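Local coordinates for putative lipoprotein (PDB 4Q1Z) that is of unknown function but is a putative two-domain lipoprotein of the DUF4876 family from the gut bacterium Bacteroides thetaiotaomicron, at residues 147-152 with 265-271; 275-279 with 300-306; 108-113 with 308-312. Where two conformers were deposited one is given. Residue numbers count along the deposited sequence, not the author numbering.

Contact 1 of 3, residues 147-152 with 265-271; sequences IYFANL and AYVIFRV
This is an antiparallel pairing of two neighbouring strands inside the large mixed sheet of the second domain. Strands 148-152 and 265-269 run at 156° to each other, with axes 4.7 Å apart at closest approach. Both have extended beta backbones (phi -96 to -147°, psi 112 to 163°). The register pairs Y148 with F269, F149 with I268, A150 with V267, N151 with Y266 and L152 with A265. Y148-F269 and A150-V267 are hydrogen-bonded pairs; F149-I268 and N151-Y266 are non-hydrogen-bonded pairs. Y148 N donates to F269 O (2.8 Å) and F269 N to Y148 O (3.0 Å). A150 N donates to V267 O and V267 N to A150 O, both at 2.9 Å. L152 N to A265 O (2.8 Å) adds a fifth bond. Past it, a water joins L152 O (2.7 Å) to A265 N (2.8 Å).

Side chains alternate between the two faces. One carries Y148, A150, V267 and F269. F269 takes chi1 p, which brings the face of its ring against Y148 CB, a CH-pi contact 3.4 Å from CB to the ring centroid. The two rings are nearly parallel (13°) but slid apart, with centroids 5.0 Å apart. A150 CB meets V267 CG2 at 3.8 Å. The other face carries F149, N151, Y266 and I268, with F149 CD2 3.8 Å from I268 CG2. N151 OD1 hydrogen-bonds to Y257 OH.

W277 packs edge-to-face with both Y148 and F269, while F110 of strand 108-114 touches F149, Y266 and I268. In the sheet, strand 177-180 flanks 148-152 and strand 307-312 flanks 265-269.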
loop_
_atom_site.group_PDB
_atom_site.type_symbol
_atom_site.label_atom_id
_atom_site.label_comp_id
_atom_site.label_asym_id
_atom_site.label_seq_id
_atom_site.Cartn_x
_atom_site.Cartn_y
_atom_site.Cartn_z
ATOM N N ILE A 147 0.538 -12.602 -3.424
ATOM C CA ILE A 147 -0.412 -11.535 -3.118
ATOM C C ILE A 147 -1.060 -11.187 -4.458
ATOM O O ILE A 147 -0.394 -11.247 -5.499
ATOM C CB ILE A 147 0.253 -10.330 -2.401
ATOM C CG1 ILE A 147 0.484 -10.655 -0.909
ATOM C CG2 ILE A 147 -0.589 -9.047 -2.539
ATOM C CD1 ILE A 147 1.296 -9.681 -0.177
ATOM N N TYR A 148 -2.373 -10.903 -4.434
ATOM C CA TYR A 148 -3.151 -10.607 -5.624
ATOM C C TYR A 148 -3.293 -9.131 -5.875
ATOM O O TYR A 148 -3.257 -8.334 -4.944
ATOM C CB TYR A 148 -4.542 -11.207 -5.478
ATOM C CG TYR A 148 -4.558 -12.712 -5.455
ATOM C CD1 TYR A 148 -4.426 -13.410 -4.260
ATOM C CD2 TYR A 148 -4.703 -13.445 -6.630
ATOM C CE1 TYR A 148 -4.424 -14.800 -4.235
ATOM C CE2 TYR A 148 -4.690 -14.835 -6.620
ATOM C CZ TYR A 148 -4.559 -15.511 -5.417
ATOM O OH TYR A 148 -4.542 -16.888 -5.394
ATOM N N PHE A 149 -3.498 -8.786 -7.150
ATOM C CA PHE A 149 -3.758 -7.465 -7.695
ATOM C C PHE A 149 -4.951 -7.571 -8.594
ATOM O O PHE A 149 -4.945 -8.414 -9.488
ATOM C CB PHE A 149 -2.538 -6.933 -8.495
ATOM C CG PHE A 149 -2.742 -5.558 -9.083
ATOM C CD1 PHE A 149 -3.573 -5.369 -10.196
ATOM C CD2 PHE A 149 -2.092 -4.451 -8.546
ATOM C CE1 PHE A 149 -3.824 -4.090 -10.700
ATOM C CE2 PHE A 149 -2.294 -3.172 -9.087
ATOM C CZ PHE A 149 -3.166 -3.001 -10.157
ATOM N N ALA A 150 -5.936 -6.678 -8.419
ATOM C CA ALA A 150 -7.112 -6.620 -9.269
ATOM C C ALA A 150 -7.600 -5.179 -9.507
ATOM O O ALA A 150 -7.382 -4.283 -8.679
ATOM C CB ALA A 150 -8.248 -7.447 -8.651
ATOM N N ASN A 151 -8.274 -4.982 -10.654
ATOM C CA ASN A 151 -9.021 -3.772 -10.981
ATOM C C ASN A 151 -10.490 -4.184 -10.889
ATOM O O ASN A 151 -10.830 -5.333 -11.184
ATOM C CB ASN A 151 -8.638 -3.140 -12.335
ATOM C CG ASN A 151 -9.097 -3.888 -13.554
ATOM O OD1 ASN A 151 -8.566 -4.933 -13.887
ATOM N ND2 ASN A 151 -10.084 -3.358 -14.259
ATOM N N LEU A 152 -11.336 -3.314 -10.385
ATOM C CA LEU A 152 -12.735 -3.690 -10.197
ATOM C C LEU A 152 -13.591 -3.217 -11.346
ATOM O O LEU A 152 -13.198 -2.316 -12.078
ATOM C CB LEU A 152 -13.324 -3.152 -8.849
ATOM C CG LEU A 152 -12.498 -3.240 -7.551
ATOM C CD1 LEU A 152 -13.285 -2.693 -6.430
ATOM C CD2 LEU A 152 -12.107 -4.676 -7.201
ATOM N N ALA A 265 -10.499 1.354 -10.349
ATOM C CA ALA A 265 -10.647 0.952 -8.950
ATOM C C ALA A 265 -9.651 -0.203 -8.731
ATOM O O ALA A 265 -9.761 -1.243 -9.385
ATOM C CB ALA A 265 -12.085 0.550 -8.652
ATOM N N TYR A 266 -8.608 0.045 -7.916
ATOM C CA TYR A 266 -7.474 -0.881 -7.693
ATOM C C TYR A 266 -7.506 -1.506 -6.326
ATOM O O TYR A 266 -7.746 -0.810 -5.349
ATOM C CB TYR A 266 -6.130 -0.107 -7.859
ATOM C CG TYR A 266 -6.141 0.866 -9.027
ATOM C CD1 TYR A 266 -6.159 0.406 -10.347
ATOM C CD2 TYR A 266 -6.192 2.243 -8.814
ATOM C CE1 TYR A 266 -6.227 1.290 -11.424
ATOM C CE2 TYR A 266 -6.211 3.142 -9.893
ATOM C CZ TYR A 266 -6.260 2.657 -11.196
ATOM O OH TYR A 266 -6.320 3.509 -12.275
ATOM N N VAL A 267 -7.210 -2.806 -6.241
ATOM C CA VAL A 267 -7.103 -3.524 -4.964
ATOM C C VAL A 267 -5.898 -4.459 -4.971
ATOM O O VAL A 267 -5.580 -5.073 -5.991
ATOM C CB VAL A 267 -8.382 -4.327 -4.518
ATOM C CG1 VAL A 267 -9.552 -3.410 -4.168
ATOM C CG2 VAL A 267 -8.791 -5.388 -5.534
ATOM N N ILE A 268 -5.278 -4.613 -3.792
ATOM C CA ILE A 268 -4.266 -5.628 -3.518
ATOM C C ILE A 268 -4.818 -6.428 -2.356
ATOM O O ILE A 268 -5.365 -5.840 -1.407
ATOM C CB ILE A 268 -2.807 -5.164 -3.329
ATOM C CG1 ILE A 268 -2.670 -3.996 -2.297
ATOM C CG2 ILE A 268 -2.154 -4.879 -4.721
ATOM C CD1 ILE A 268 -1.303 -3.810 -1.718
ATOM N N PHE A 269 -4.773 -7.765 -2.460
ATOM C CA PHE A 269 -5.366 -8.615 -1.426
ATOM C C PHE A 269 -4.596 -9.924 -1.233
ATOM O O PHE A 269 -3.973 -10.460 -2.167
ATOM C CB PHE A 269 -6.845 -8.882 -1.714
ATOM C CG PHE A 269 -7.186 -9.619 -2.994
ATOM C CD1 PHE A 269 -7.307 -8.932 -4.204
ATOM C CD2 PHE A 269 -7.479 -10.994 -2.975
ATOM C CE1 PHE A 269 -7.681 -9.603 -5.373
ATOM C CE2 PHE A 269 -7.846 -11.659 -4.142
ATOM C CZ PHE A 269 -7.975 -10.953 -5.327
ATOM N N ARG A 270 -4.646 -10.407 0.018
ATOM C CA ARG A 270 -3.966 -11.627 0.453
ATOM C C ARG A 270 -4.979 -12.696 0.859
ATOM O O ARG A 270 -5.920 -12.427 1.595
ATOM C CB ARG A 270 -3.007 -11.314 1.627
ATOM C CG ARG A 270 -1.903 -12.349 1.826
ATOM C CD ARG A 270 -1.169 -12.153 3.144
ATOM N NE ARG A 270 0.079 -12.920 3.197
ATOM C CZ ARG A 270 0.182 -14.172 3.639
ATOM N NH1 ARG A 270 -0.891 -14.822 4.074
ATOM N NH2 ARG A 270 1.359 -14.784 3.647
ATOM N N VAL A 271 -4.789 -13.910 0.361
ATOM C CA VAL A 271 -5.657 -15.048 0.692
ATOM C C VAL A 271 -4.914 -15.791 1.808
ATOM O O VAL A 271 -3.755 -16.155 1.611
ATOM C CB VAL A 271 -6.033 -15.953 -0.525
ATOM C CG1 VAL A 271 -6.840 -17.171 -0.081
ATOM C CG2 VAL A 271 -6.817 -15.167 -1.566
HETATM O O HOH W 1 -11.512 -0.224 -12.403
#

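Contact 2 of 3, residues 275-279 with 300-306; sequences EAWDP and AKIPIKY
E275 begins an extended loop segment that runs alongside residues 300-306. Its CB points toward them, and its carboxylate accepts a hydrogen bond from the Y306 hydroxyl, OH to OE1 at 2.6 Å. The same OE1 lies 3.7 Å from K305 NZ, a long salt bridge. E275 is exposed and poorly ordered, and K305 NZ also hydrogen-bonds to a triethylene glycol, probably from the crystallisation liquor. A276 turns its CB away.

W277 fills the middle of the contact. Its backbone is extended (phi/psi -151/107), and chi1 t with chi2 76° carries the indole across to the strand. NE1 donates to K301 O at 2.7 Å, so the indole N-H is satisfied by the strand's backbone rather than by another side chain. Around the indole, CZ2 lies 4.0 Å from I302 CG1 and 4.3 Å from A300 CB, and CD1 lies 3.9 Å from P303 CD. W277 CB is 4.2 Å from Y306 CE2.

The partner is strand 299-303, the middle strand of a small three-stranded antiparallel sheet between 172-175 and 286-287. It leads into a 3-10 turn at 304-306, closed by Y306 N to P303 O at 2.9 Å. Y306, with chi1 m, swings its ring back toward the loop. W277 also meets the rings of Y148 and F269 edge-to-face, so the indole lies between this small sheet and the large one.

P279 returns to the strand: its CA is 5.2 Å from that of A300, its CB packs on A300 CB at 3.5 Å, and both side chains touch F244 of strand 238-245.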
loop_
_atom_site.group_PDB
_atom_site.type_symbol
_atom_site.label_atom_id
_atom_site.label_comp_id
_atom_site.label_asym_id
_atom_site.label_seq_id
_atom_site.Cartn_x
_atom_site.Cartn_y
_atom_site.Cartn_z
ATOM N N GLU A 275 -6.892 -21.096 3.750
ATOM C CA GLU A 275 -8.122 -20.694 3.067
ATOM C C GLU A 275 -7.957 -20.848 1.572
ATOM O O GLU A 275 -6.871 -20.612 1.053
ATOM C CB GLU A 275 -8.525 -19.253 3.408
ATOM C CG GLU A 275 -9.330 -19.144 4.693
ATOM C CD GLU A 275 -10.180 -17.892 4.825
ATOM O OE1 GLU A 275 -11.201 -17.777 4.106
ATOM O OE2 GLU A 275 -9.860 -17.059 5.703
ATOM N N ALA A 276 -9.022 -21.288 0.892
ATOM C CA ALA A 276 -9.047 -21.477 -0.549
ATOM C C ALA A 276 -9.883 -20.395 -1.223
ATOM O O ALA A 276 -10.895 -19.957 -0.673
ATOM C CB ALA A 276 -9.598 -22.845 -0.882
ATOM N N TRP A 277 -9.436 -19.944 -2.400
ATOM C CA TRP A 277 -10.110 -18.933 -3.208
ATOM C C TRP A 277 -9.789 -19.155 -4.697
ATOM O O TRP A 277 -8.672 -18.853 -5.160
ATOM C CB TRP A 277 -9.735 -17.506 -2.760
ATOM C CG TRP A 277 -10.478 -16.433 -3.509
ATOM C CD1 TRP A 277 -11.777 -16.062 -3.334
ATOM C CD2 TRP A 277 -9.967 -15.613 -4.580
ATOM N NE1 TRP A 277 -12.115 -15.069 -4.232
ATOM C CE2 TRP A 277 -11.018 -14.760 -4.994
ATOM C CE3 TRP A 277 -8.712 -15.504 -5.220
ATOM C CZ2 TRP A 277 -10.855 -13.808 -6.005
ATOM C CZ3 TRP A 277 -8.553 -14.561 -6.224
ATOM C CH2 TRP A 277 -9.608 -13.711 -6.592
ATOM N N ASP A 278 -10.784 -19.648 -5.455
ATOM C CA ASP A 278 -10.604 -19.902 -6.885
ATOM C C ASP A 278 -11.774 -19.286 -7.700
ATOM O O ASP A 278 -12.788 -19.954 -7.927
ATOM C CB ASP A 278 -10.451 -21.413 -7.136
ATOM C CG ASP A 278 -10.010 -21.827 -8.519
ATOM O OD1 ASP A 278 -10.121 -21.006 -9.461
ATOM O OD2 ASP A 278 -9.607 -22.980 -8.677
ATOM N N PRO A 279 -11.633 -18.027 -8.180
ATOM C CA PRO A 279 -12.730 -17.406 -8.964
ATOM C C PRO A 279 -12.982 -18.061 -10.337
ATOM O O PRO A 279 -14.028 -17.833 -10.954
ATOM C CB PRO A 279 -12.265 -15.952 -9.122
ATOM C CG PRO A 279 -10.763 -16.038 -9.076
ATOM C CD PRO A 279 -10.501 -17.089 -8.013
ATOM N N ALA A 300 -14.827 -11.666 -10.712
ATOM C CA ALA A 300 -14.325 -12.475 -9.585
ATOM C C ALA A 300 -14.770 -11.874 -8.297
ATOM O O ALA A 300 -14.681 -10.661 -8.121
ATOM C CB ALA A 300 -12.805 -12.568 -9.625
ATOM N N LYS A 301 -15.288 -12.715 -7.400
ATOM C CA LYS A 301 -15.757 -12.289 -6.081
ATOM C C LYS A 301 -14.564 -12.190 -5.166
ATOM O O LYS A 301 -13.994 -13.202 -4.774
ATOM C CB LYS A 301 -16.841 -13.228 -5.523
ATOM C CG LYS A 301 -18.184 -13.062 -6.214
ATOM C CD LYS A 301 -19.192 -13.975 -5.555
ATOM C CE LYS A 301 -20.278 -14.399 -6.523
ATOM N NZ LYS A 301 -21.261 -15.324 -5.904
ATOM N N ILE A 302 -14.144 -10.953 -4.891
ATOM C CA ILE A 302 -12.996 -10.677 -4.032
ATOM C C ILE A 302 -13.496 -10.424 -2.600
ATOM O O ILE A 302 -14.138 -9.395 -2.369
ATOM C CB ILE A 302 -12.162 -9.493 -4.594
ATOM C CG1 ILE A 302 -11.559 -9.854 -5.991
ATOM C CG2 ILE A 302 -11.079 -9.018 -3.594
ATOM C CD1 ILE A 302 -11.245 -8.678 -6.848
ATOM N N PRO A 303 -13.216 -11.325 -1.620
ATOM C CA PRO A 303 -13.638 -11.057 -0.236
ATOM C C PRO A 303 -12.997 -9.779 0.308
ATOM O O PRO A 303 -11.763 -9.624 0.319
ATOM C CB PRO A 303 -13.165 -12.314 0.518
ATOM C CG PRO A 303 -13.124 -13.378 -0.551
ATOM C CD PRO A 303 -12.514 -12.617 -1.697
ATOM N N ILE A 304 -13.856 -8.848 0.731
ATOM C CA ILE A 304 -13.496 -7.559 1.337
ATOM C C ILE A 304 -12.513 -7.772 2.536
ATOM O O ILE A 304 -11.599 -6.972 2.738
ATOM C CB ILE A 304 -14.814 -6.831 1.753
ATOM C CG1 ILE A 304 -15.417 -6.075 0.550
ATOM C CG2 ILE A 304 -14.650 -5.923 2.968
ATOM C CD1 ILE A 304 -16.938 -5.736 0.704
ATOM N N LYS A 305 -12.676 -8.879 3.267
ATOM C CA LYS A 305 -11.855 -9.223 4.428
ATOM C C LYS A 305 -10.392 -9.570 4.034
ATOM O O LYS A 305 -9.528 -9.611 4.914
ATOM C CB LYS A 305 -12.503 -10.376 5.234
ATOM C CG LYS A 305 -12.662 -11.710 4.488
ATOM C CD LYS A 305 -12.896 -12.877 5.452
ATOM C CE LYS A 305 -13.283 -14.153 4.745
ATOM N NZ LYS A 305 -13.398 -15.317 5.671
ATOM N N TYR A 306 -10.127 -9.834 2.731
ATOM C CA TYR A 306 -8.786 -10.180 2.247
ATOM C C TYR A 306 -7.994 -8.956 1.774
ATOM O O TYR A 306 -6.777 -9.042 1.602
ATOM C CB TYR A 306 -8.889 -11.141 1.057
ATOM C CG TYR A 306 -9.286 -12.590 1.305
ATOM C CD1 TYR A 306 -9.462 -13.083 2.595
ATOM C CD2 TYR A 306 -9.497 -13.463 0.240
ATOM C CE1 TYR A 306 -9.873 -14.397 2.814
ATOM C CE2 TYR A 306 -9.867 -14.792 0.451
ATOM C CZ TYR A 306 -10.044 -15.255 1.735
ATOM O OH TYR A 306 -10.409 -16.564 1.905
#

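Contact 3 of 3, residues 108-113 with 308-312; sequences LIFKEI and LDAVE
F110 overlaps V311 across the gap between two strands: its CD2 lies 3.7 Å from V311 CG2. The F110 side chain has chi1 m and points toward segment 308-312. I113 CD1 reaches the same V311 methyl, CG2, at 3.9 Å. L108 CD2 packs on L308 CD1 at 4.0 Å.

One polar link crosses the apolar contact. D309, with chi1 t, points toward 108-113, and its OD2 accepts a nearly straight hydrogen bond from F110 N (2.7 Å, 177°). D309 OD2 also forms a salt bridge with R347.

Strands 108-113 and 309-312 run roughly the same way, at 36°, with axes 6.6 Å apart at closest approach. The nearest CA pairs are L108-L308 (6.3 Å) and I109-D309 (5.5 Å). No backbone-to-backbone hydrogen bond joins them; side chains make the contact, D309 reaching the F110 backbone. K111-E112 (facing E133) and L308-D309 (facing I268) are classic beta bulges.

The strands are not neighbours in their common sheet, which folds over, sandwich-like, so F110 and I113 pack on V311 and Y266, F110 also on I268. Strand 108-114 lies between 131-136 and 344-347. Strand 307-312 turns a corner at L308 and is outermost within the chain, beside 265-269.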
loop_
_atom_site.group_PDB
_atom_site.type_symbol
_atom_site.label_atom_id
_atom_site.label_comp_id
_atom_site.label_asym_id
_atom_site.label_seq_id
_atom_site.Cartn_x
_atom_site.Cartn_y
_atom_site.Cartn_z
ATOM N N LEU A 108 0.681 -2.669 3.993
ATOM C CA LEU A 108 1.115 -2.701 2.599
ATOM C C LEU A 108 0.154 -1.910 1.766
ATOM O O LEU A 108 -0.983 -2.336 1.539
ATOM C CB LEU A 108 1.245 -4.153 2.128
ATOM C CG LEU A 108 1.799 -4.364 0.723
ATOM C CD1 LEU A 108 3.249 -3.966 0.640
ATOM C CD2 LEU A 108 1.497 -5.770 0.241
ATOM N N ILE A 109 0.595 -0.720 1.334
ATOM C CA ILE A 109 -0.304 0.218 0.642
ATOM C C ILE A 109 0.189 0.658 -0.740
ATOM O O ILE A 109 1.370 0.495 -1.076
ATOM C CB ILE A 109 -0.602 1.471 1.551
ATOM C CG1 ILE A 109 0.656 2.127 2.190
ATOM C CG2 ILE A 109 -1.610 1.126 2.635
ATOM C CD1 ILE A 109 1.461 3.179 1.336
ATOM N N PHE A 110 -0.749 1.229 -1.528
ATOM C CA PHE A 110 -0.536 1.870 -2.836
ATOM C C PHE A 110 0.081 3.225 -2.550
ATOM O O PHE A 110 -0.591 4.088 -1.979
ATOM C CB PHE A 110 -1.877 2.023 -3.593
ATOM C CG PHE A 110 -2.356 0.801 -4.353
ATOM C CD1 PHE A 110 -1.722 0.396 -5.530
ATOM C CD2 PHE A 110 -3.486 0.102 -3.938
ATOM C CE1 PHE A 110 -2.177 -0.724 -6.239
ATOM C CE2 PHE A 110 -3.936 -1.016 -4.643
ATOM C CZ PHE A 110 -3.277 -1.426 -5.786
ATOM N N LYS A 111 1.361 3.399 -2.853
ATOM C CA LYS A 111 2.078 4.654 -2.556
ATOM C C LYS A 111 1.860 5.744 -3.660
ATOM O O LYS A 111 1.677 6.932 -3.364
ATOM C CB LYS A 111 3.579 4.336 -2.387
ATOM C CG LYS A 111 4.427 5.484 -1.893
ATOM C CD LYS A 111 5.869 5.034 -1.723
ATOM C CE LYS A 111 6.852 6.153 -1.912
ATOM N NZ LYS A 111 6.785 6.720 -3.275
ATOM N N GLU A 112 1.968 5.328 -4.925
ATOM C CA GLU A 112 1.860 6.186 -6.091
ATOM C C GLU A 112 1.249 5.375 -7.199
ATOM O O GLU A 112 1.614 4.204 -7.348
ATOM C CB GLU A 112 3.256 6.722 -6.487
ATOM C CG GLU A 112 3.264 7.655 -7.698
ATOM C CD GLU A 112 4.003 8.971 -7.525
ATOM O OE1 GLU A 112 4.693 9.148 -6.496
ATOM O OE2 GLU A 112 3.865 9.840 -8.416
ATOM N N ILE A 113 0.309 5.993 -7.967
ATOM C CA ILE A 113 -0.384 5.381 -9.108
ATOM C C ILE A 113 -0.459 6.382 -10.286
ATOM O O ILE A 113 -0.859 7.539 -10.100
ATOM C CB ILE A 113 -1.821 4.852 -8.715
ATOM C CG1 ILE A 113 -1.782 3.878 -7.498
ATOM C CG2 ILE A 113 -2.524 4.210 -9.929
ATOM C CD1 ILE A 113 -3.158 3.503 -6.861
ATOM N N LEU A 308 -5.892 -5.699 1.456
ATOM C CA LEU A 308 -4.770 -5.021 2.109
ATOM C C LEU A 308 -4.839 -3.504 1.837
ATOM O O LEU A 308 -4.599 -2.711 2.761
ATOM C CB LEU A 308 -3.444 -5.618 1.599
ATOM C CG LEU A 308 -3.094 -7.023 2.079
ATOM C CD1 LEU A 308 -1.876 -7.539 1.388
ATOM C CD2 LEU A 308 -2.856 -7.052 3.568
ATOM N N ASP A 309 -5.181 -3.102 0.569
ATOM C CA ASP A 309 -5.391 -1.700 0.195
ATOM C C ASP A 309 -6.297 -1.595 -1.038
ATOM O O ASP A 309 -6.229 -2.439 -1.926
ATOM C CB ASP A 309 -4.061 -0.925 -0.030
ATOM C CG ASP A 309 -4.153 0.623 -0.028
ATOM O OD1 ASP A 309 -5.069 1.173 0.615
ATOM O OD2 ASP A 309 -3.252 1.270 -0.583
ATOM N N ALA A 310 -7.110 -0.530 -1.091
ATOM C CA ALA A 310 -8.019 -0.194 -2.186
ATOM C C ALA A 310 -7.970 1.290 -2.495
ATOM O O ALA A 310 -7.914 2.104 -1.582
ATOM C CB ALA A 310 -9.432 -0.600 -1.831
ATOM N N VAL A 311 -7.937 1.649 -3.787
ATOM C CA VAL A 311 -7.908 3.046 -4.261
ATOM C C VAL A 311 -8.977 3.238 -5.340
ATOM O O VAL A 311 -8.908 2.620 -6.413
ATOM C CB VAL A 311 -6.504 3.501 -4.772
ATOM C CG1 VAL A 311 -6.513 4.979 -5.198
ATOM C CG2 VAL A 311 -5.435 3.255 -3.718
ATOM N N GLU A 312 -9.935 4.133 -5.072
ATOM C CA GLU A 312 -11.004 4.462 -6.023
ATOM C C GLU A 312 -10.634 5.683 -6.839
ATOM O O GLU A 312 -10.843 6.802 -6.377
ATOM C CB GLU A 312 -12.345 4.703 -5.290
ATOM C CG GLU A 312 -13.522 5.019 -6.198
ATOM C CD GLU A 312 -14.521 3.892 -6.348
ATOM O OE1 GLU A 312 -15.055 3.449 -5.307
ATOM O OE2 GLU A 312 -14.796 3.473 -7.500
#

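In the fold
From the N terminus, the chain first forms the seven-stranded sheet, then enters the second domain at strand 108-114. Contact 3 closes the longest loop, bringing 108-113 against 308-312 across 194 intervening residues. Contacts 1 and 2 are both nested inside it, in series: contact 1 closes at 265-271 before contact 2 opens at 275. Contacts 1 and 2 touch through R270 N and Y306 O, and through F269 and W277. Contacts 1 and 3 share the large sheet, where 265-269 neighbours 307-312. Contacts 2 and 3 adjoin only in sequence. Together they join the loop at 275-279 and the small sheet to one end of the large sheet, and that end to strand 108-114 of the same sheet.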